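Local coordinates for protein 4'-phospho-dehydrooxetanocin synthase (Bacillus megaterium, PDB 5UL3) that catalyses the oxidative ring contraction of dAMP to an oxetane aldehyde in oxetanocin A biosynthesis, using cobalamin, a [4Fe-4S] cluster and S-adenosylmethionine, at residues A[634-646]-A[654-666]. Numbering follows the deposited sequence. Where two conformers were deposited one is given.
Sequences REISHFLLKYLVY and SQIILSDFLRMHS. With EDO (1,2-ethanediol), chain T; EDO (1,2-ethanediol), chain H.
Knobs-into-holes packing in the C-terminal helix bundle, where the side chain of Leu658 is the knob, set among Phe639, Lys642, Tyr643 and Tyr646, illustrates how two consecutive helices of a hairpin, the N-to-C directions of the two segments differing by 135°, can pack with no direct hydrogen bond between the segments. The two methyls of Leu658 divide the work: CD1 lies 3.6 Å from Tyr646 CB, while CD2 reaches over the backbone, 3.9 Å from Phe639 O. One turn further along, Phe661 CB already points toward helix 620-648, and with CG anti to the backbone N (chi1 175°) the ring reaches Phe639. Phe639 CD2 then sits over one face of that ring, 3.7 Å from Phe661 CD1, with the two ring planes at 33°. Across the Phe639 ring from CD2, CE1 meets Ile657 CG2 at 3.7 Å. The extended Glu635 brings OE2 to the edge of the Phe661 ring, 3.2 Å from CE1, where the weakly positive C-H edge probably suits a carboxylate oxygen; OE2 also meets His665 CE1 (3.2 Å) and the Met664 methyl. Toward the Tyr646 end, where that ring lies against Ser654 CB and the Gln655 chain, a water takes a hydrogen bond from Lys642 NZ (2.9 Å) and also bonds Ser654 OG (3.3 Å); the lysine charge itself is paired with Glu494. Trp693 of helix 683-709 touches both Phe639 and Tyr643, extending the apolar core. Cohesion thus rests chiefly on apolar and aromatic packing, supplemented by one water bridge.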
loop_
_atom_site.group_PDB
_atom_site.type_symbol
_atom_site.label_atom_id
_atom_site.label_comp_id
_atom_site.label_asym_id
_atom_site.label_seq_id
_atom_site.Cartn_x
_atom_site.Cartn_y
_atom_site.Cartn_z
ATOM N N ARG A 634 6.137 -18.684 16.469
ATOM C CA ARG A 634 7.087 -17.609 16.186
ATOM C C ARG A 634 8.353 -17.779 17.007
ATOM O O ARG A 634 9.468 -17.597 16.505
ATOM C CB ARG A 634 6.437 -16.254 16.478
ATOM C CG ARG A 634 7.379 -15.068 16.283
ATOM C CD ARG A 634 6.733 -13.787 16.825
ATOM N NE ARG A 634 5.540 -13.382 16.079
ATOM C CZ ARG A 634 5.552 -12.579 15.018
ATOM N NH1 ARG A 634 6.706 -12.082 14.540
ATOM N NH2 ARG A 634 4.406 -12.262 14.437
ATOM N N GLU A 635 8.192 -18.115 18.280
ATOM C CA GLU A 635 9.325 -18.370 19.156
ATOM C C GLU A 635 10.178 -19.521 18.625
ATOM O O GLU A 635 11.406 -19.407 18.513
ATOM C CB GLU A 635 8.764 -18.658 20.550
ATOM C CG GLU A 635 9.712 -18.779 21.695
ATOM C CD GLU A 635 8.944 -18.927 23.000
ATOM O OE1 GLU A 635 8.344 -17.927 23.444
ATOM O OE2 GLU A 635 8.892 -20.048 23.549
ATOM N N ILE A 636 9.535 -20.630 18.249
ATOM C CA ILE A 636 10.273 -21.776 17.720
ATOM C C ILE A 636 10.984 -21.400 16.426
ATOM O O ILE A 636 12.118 -21.827 16.177
ATOM C CB ILE A 636 9.332 -22.980 17.509
ATOM C CG1 ILE A 636 8.729 -23.451 18.836
ATOM C CG2 ILE A 636 10.072 -24.127 16.826
ATOM C CD1 ILE A 636 7.581 -24.472 18.629
ATOM N N SER A 637 10.332 -20.591 15.584
ATOM C CA SER A 637 10.946 -20.164 14.328
ATOM C C SER A 637 12.143 -19.250 14.568
ATOM O O SER A 637 13.140 -19.330 13.841
ATOM C CB SER A 637 9.912 -19.457 13.447
ATOM O OG SER A 637 8.877 -20.358 13.071
ATOM N N HIS A 638 12.059 -18.358 15.559
ATOM C CA HIS A 638 13.216 -17.519 15.856
ATOM C C HIS A 638 14.396 -18.365 16.315
ATOM O O HIS A 638 15.528 -18.199 15.841
ATOM C CB HIS A 638 12.892 -16.480 16.928
ATOM C CG HIS A 638 14.111 -15.757 17.411
ATOM N ND1 HIS A 638 14.646 -14.681 16.733
ATOM C CD2 HIS A 638 14.941 -15.996 18.454
ATOM C CE1 HIS A 638 15.742 -14.273 17.355
ATOM N NE2 HIS A 638 15.944 -15.057 18.401
ATOM N N PHE A 639 14.158 -19.270 17.255
ATOM C CA PHE A 639 15.291 -19.987 17.812
ATOM C C PHE A 639 15.765 -21.115 16.915
ATOM O O PHE A 639 16.863 -21.640 17.138
ATOM C CB PHE A 639 14.953 -20.472 19.219
ATOM C CG PHE A 639 14.956 -19.368 20.226
ATOM C CD1 PHE A 639 16.147 -18.752 20.585
ATOM C CD2 PHE A 639 13.777 -18.905 20.777
ATOM C CE1 PHE A 639 16.163 -17.700 21.503
ATOM C CE2 PHE A 639 13.781 -17.852 21.682
ATOM C CZ PHE A 639 14.971 -17.249 22.048
ATOM N N LEU A 640 14.995 -21.462 15.882
ATOM C CA LEU A 640 15.524 -22.315 14.826
ATOM C C LEU A 640 16.802 -21.728 14.244
ATOM O O LEU A 640 17.823 -22.418 14.129
ATOM C CB LEU A 640 14.495 -22.500 13.719
ATOM C CG LEU A 640 15.106 -23.004 12.412
ATOM C CD1 LEU A 640 15.519 -24.510 12.511
ATOM C CD2 LEU A 640 14.169 -22.762 11.238
ATOM N N LEU A 641 16.757 -20.451 13.847
ATOM C CA LEU A 641 17.943 -19.839 13.259
ATOM C C LEU A 641 19.078 -19.737 14.272
ATOM O O LEU A 641 20.248 -19.941 13.924
ATOM C CB LEU A 641 17.612 -18.463 12.687
ATOM C CG LEU A 641 18.787 -17.808 11.972
ATOM C CD1 LEU A 641 19.376 -18.781 10.960
ATOM C CD2 LEU A 641 18.318 -16.523 11.282
ATOM N N LYS A 642 18.760 -19.419 15.529
ATOM C CA LYS A 642 19.806 -19.385 16.544
ATOM C C LYS A 642 20.436 -20.765 16.705
ATOM O O LYS A 642 21.659 -20.887 16.850
ATOM C CB LYS A 642 19.242 -18.878 17.871
ATOM C CG LYS A 642 20.302 -18.525 18.894
ATOM C CD LYS A 642 19.681 -17.935 20.148
ATOM C CE LYS A 642 20.685 -17.098 20.942
ATOM N NZ LYS A 642 21.085 -15.778 20.320
ATOM N N TYR A 643 19.616 -21.810 16.606
ATOM C CA TYR A 643 20.103 -23.182 16.694
ATOM C C TYR A 643 20.969 -23.548 15.492
ATOM O O TYR A 643 22.018 -24.188 15.651
ATOM C CB TYR A 643 18.905 -24.116 16.819
ATOM C CG TYR A 643 19.220 -25.582 17.004
ATOM C CD1 TYR A 643 19.802 -26.045 18.173
ATOM C CD2 TYR A 643 18.888 -26.501 16.026
ATOM C CE1 TYR A 643 20.070 -27.401 18.352
ATOM C CE2 TYR A 643 19.145 -27.861 16.198
ATOM C CZ TYR A 643 19.739 -28.300 17.356
ATOM O OH TYR A 643 19.996 -29.645 17.508
ATOM N N LEU A 644 20.549 -23.160 14.282
ATOM C CA LEU A 644 21.366 -23.428 13.099
ATOM C C LEU A 644 22.715 -22.716 13.176
ATOM O O LEU A 644 23.755 -23.310 12.863
ATOM C CB LEU A 644 20.611 -23.021 11.831
ATOM C CG LEU A 644 19.378 -23.858 11.462
ATOM C CD1 LEU A 644 18.587 -23.204 10.324
ATOM C CD2 LEU A 644 19.801 -25.250 11.066
ATOM N N VAL A 645 22.720 -21.447 13.593
ATOM C CA VAL A 645 23.969 -20.692 13.694
ATOM C C VAL A 645 24.846 -21.270 14.801
ATOM O O VAL A 645 26.079 -21.320 14.680
ATOM C CB VAL A 645 23.677 -19.194 13.918
ATOM C CG1 VAL A 645 24.972 -18.408 14.234
ATOM C CG2 VAL A 645 22.995 -18.598 12.695
ATOM N N TYR A 646 24.225 -21.718 15.895
ATOM C CA TYR A 646 24.981 -22.349 16.971
ATOM C C TYR A 646 25.699 -23.599 16.485
ATOM O O TYR A 646 26.853 -23.845 16.854
ATOM C CB TYR A 646 24.060 -22.711 18.132
ATOM C CG TYR A 646 24.814 -23.319 19.290
ATOM C CD1 TYR A 646 25.470 -22.511 20.213
ATOM C CD2 TYR A 646 24.886 -24.699 19.455
ATOM C CE1 TYR A 646 26.170 -23.058 21.273
ATOM C CE2 TYR A 646 25.586 -25.256 20.513
ATOM C CZ TYR A 646 26.223 -24.431 21.417
ATOM O OH TYR A 646 26.922 -24.978 22.468
ATOM N N SER A 654 25.162 -18.169 23.502
ATOM C CA SER A 654 24.063 -18.787 22.770
ATOM C C SER A 654 23.737 -20.170 23.314
ATOM O O SER A 654 22.570 -20.576 23.300
ATOM C CB SER A 654 24.400 -18.866 21.283
ATOM O OG SER A 654 24.558 -17.564 20.738
ATOM N N GLN A 655 24.751 -20.900 23.790
ATOM C CA GLN A 655 24.517 -22.211 24.392
ATOM C C GLN A 655 23.558 -22.109 25.571
ATOM O O GLN A 655 22.646 -22.930 25.713
ATOM C CB GLN A 655 25.856 -22.823 24.822
ATOM C CG GLN A 655 25.769 -24.207 25.450
ATOM C CD GLN A 655 27.140 -24.822 25.727
ATOM O OE1 GLN A 655 28.163 -24.135 25.705
ATOM N NE2 GLN A 655 27.160 -26.123 25.981
ATOM N N ILE A 656 23.737 -21.092 26.414
ATOM C CA ILE A 656 22.870 -20.908 27.575
ATOM C C ILE A 656 21.445 -20.602 27.134
ATOM O O ILE A 656 20.486 -21.232 27.597
ATOM C CB ILE A 656 23.428 -19.800 28.485
ATOM C CG1 ILE A 656 24.758 -20.245 29.102
ATOM C CG2 ILE A 656 22.404 -19.420 29.553
ATOM C CD1 ILE A 656 25.519 -19.131 29.799
ATOM N N ILE A 657 21.288 -19.633 26.226
ATOM C CA ILE A 657 19.957 -19.227 25.777
ATOM C C ILE A 657 19.217 -20.415 25.176
ATOM O O ILE A 657 18.060 -20.685 25.518
ATOM C CB ILE A 657 20.060 -18.060 24.777
ATOM C CG1 ILE A 657 20.758 -16.867 25.426
ATOM C CG2 ILE A 657 18.667 -17.653 24.288
ATOM C CD1 ILE A 657 21.061 -15.738 24.467
ATOM N N LEU A 658 19.878 -21.148 24.277
ATOM C CA LEU A 658 19.232 -22.299 23.659
ATOM C C LEU A 658 18.915 -23.373 24.693
ATOM O O LEU A 658 17.848 -23.994 24.646
ATOM C CB LEU A 658 20.115 -22.854 22.542
ATOM C CG LEU A 658 20.149 -22.000 21.270
ATOM C CD1 LEU A 658 21.320 -22.383 20.378
ATOM C CD2 LEU A 658 18.826 -22.118 20.523
ATOM N N SER A 659 19.823 -23.593 25.647
ATOM C CA SER A 659 19.565 -24.581 26.691
ATOM C C SER A 659 18.393 -24.159 27.570
ATOM O O SER A 659 17.523 -24.980 27.884
ATOM C CB SER A 659 20.826 -24.800 27.525
ATOM O OG SER A 659 20.693 -25.944 28.340
ATOM N N ASP A 660 18.338 -22.880 27.954
ATOM C CA ASP A 660 17.187 -22.366 28.695
ATOM C C ASP A 660 15.891 -22.585 27.925
ATOM O O ASP A 660 14.881 -23.015 28.494
ATOM C CB ASP A 660 17.370 -20.878 28.994
ATOM C CG ASP A 660 18.290 -20.628 30.165
ATOM O OD1 ASP A 660 18.768 -21.615 30.766
ATOM O OD2 ASP A 660 18.529 -19.444 30.486
ATOM N N PHE A 661 15.897 -22.270 26.626
ATOM C CA PHE A 661 14.691 -22.410 25.819
ATOM C C PHE A 661 14.260 -23.870 25.730
ATOM O O PHE A 661 13.085 -24.195 25.941
ATOM C CB PHE A 661 14.932 -21.816 24.428
ATOM C CG PHE A 661 13.797 -22.014 23.473
ATOM C CD1 PHE A 661 12.702 -21.167 23.488
ATOM C CD2 PHE A 661 13.826 -23.049 22.549
ATOM C CE1 PHE A 661 11.655 -21.352 22.604
ATOM C CE2 PHE A 661 12.787 -23.236 21.660
ATOM C CZ PHE A 661 11.696 -22.389 21.688
ATOM N N LEU A 662 15.203 -24.766 25.415
ATOM C CA LEU A 662 14.878 -26.189 25.335
ATOM C C LEU A 662 14.371 -26.716 26.669
ATOM O O LEU A 662 13.451 -27.540 26.711
ATOM C CB LEU A 662 16.101 -26.988 24.883
ATOM C CG LEU A 662 16.567 -26.703 23.459
ATOM C CD1 LEU A 662 17.772 -27.550 23.054
ATOM C CD2 LEU A 662 15.412 -26.922 22.520
ATOM N N ARG A 663 14.964 -26.254 27.772
ATOM C CA ARG A 663 14.527 -26.712 29.086
ATOM C C ARG A 663 13.127 -26.203 29.404
ATOM O O ARG A 663 12.313 -26.928 29.984
ATOM C CB ARG A 663 15.524 -26.268 30.154
ATOM C CG ARG A 663 15.153 -26.693 31.559
ATOM C CD ARG A 663 16.241 -26.331 32.553
ATOM N NE ARG A 663 16.451 -24.888 32.630
ATOM C CZ ARG A 663 15.764 -24.075 33.427
ATOM N NH1 ARG A 663 14.814 -24.562 34.216
ATOM N NH2 ARG A 663 16.025 -22.775 33.433
ATOM N N MET A 664 12.824 -24.963 29.020
ATOM C CA MET A 664 11.475 -24.440 29.200
ATOM C C MET A 664 10.438 -25.256 28.438
ATOM O O MET A 664 9.268 -25.277 28.833
ATOM C CB MET A 664 11.423 -22.980 28.754
ATOM C CG MET A 664 10.109 -22.279 29.044
ATOM S SD MET A 664 9.972 -20.707 28.170
ATOM C CE MET A 664 10.028 -21.260 26.466
ATOM N N HIS A 665 10.843 -25.943 27.368
ATOM C CA HIS A 665 9.934 -26.748 26.562
ATOM C C HIS A 665 10.148 -28.246 26.738
ATOM O O HIS A 665 9.515 -29.035 26.028
ATOM C CB HIS A 665 10.062 -26.368 25.086
ATOM C CG HIS A 665 9.369 -25.089 24.738
ATOM N ND1 HIS A 665 9.724 -24.318 23.653
ATOM C CD2 HIS A 665 8.344 -24.440 25.341
ATOM C CE1 HIS A 665 8.947 -23.250 23.601
ATOM N NE2 HIS A 665 8.102 -23.300 24.614
ATOM N N SER A 666 11.022 -28.657 27.658
ATOM C CA SER A 666 11.280 -30.071 27.929
ATOM C C SER A 666 11.775 -30.792 26.676
ATOM O O SER A 666 11.295 -31.868 26.318
ATOM C CB SER A 666 10.034 -30.755 28.495
ATOM O OG SER A 666 9.413 -29.939 29.466
HETATM C C1 EDO T . 1.847 -14.116 17.360
HETATM O O1 EDO T . 3.202 -13.732 17.642
HETATM C C2 EDO T . 1.323 -13.283 16.208
HETATM O O2 EDO T . 2.034 -13.651 15.031
HETATM C C1 EDO H . 13.795 -13.731 13.418
HETATM O O1 EDO H . 13.434 -13.388 14.761
HETATM C C2 EDO H . 13.309 -12.596 12.514
HETATM O O2 EDO H . 13.744 -12.857 11.185
HETATM O O HOH W 1 23.028 -16.169 18.221
#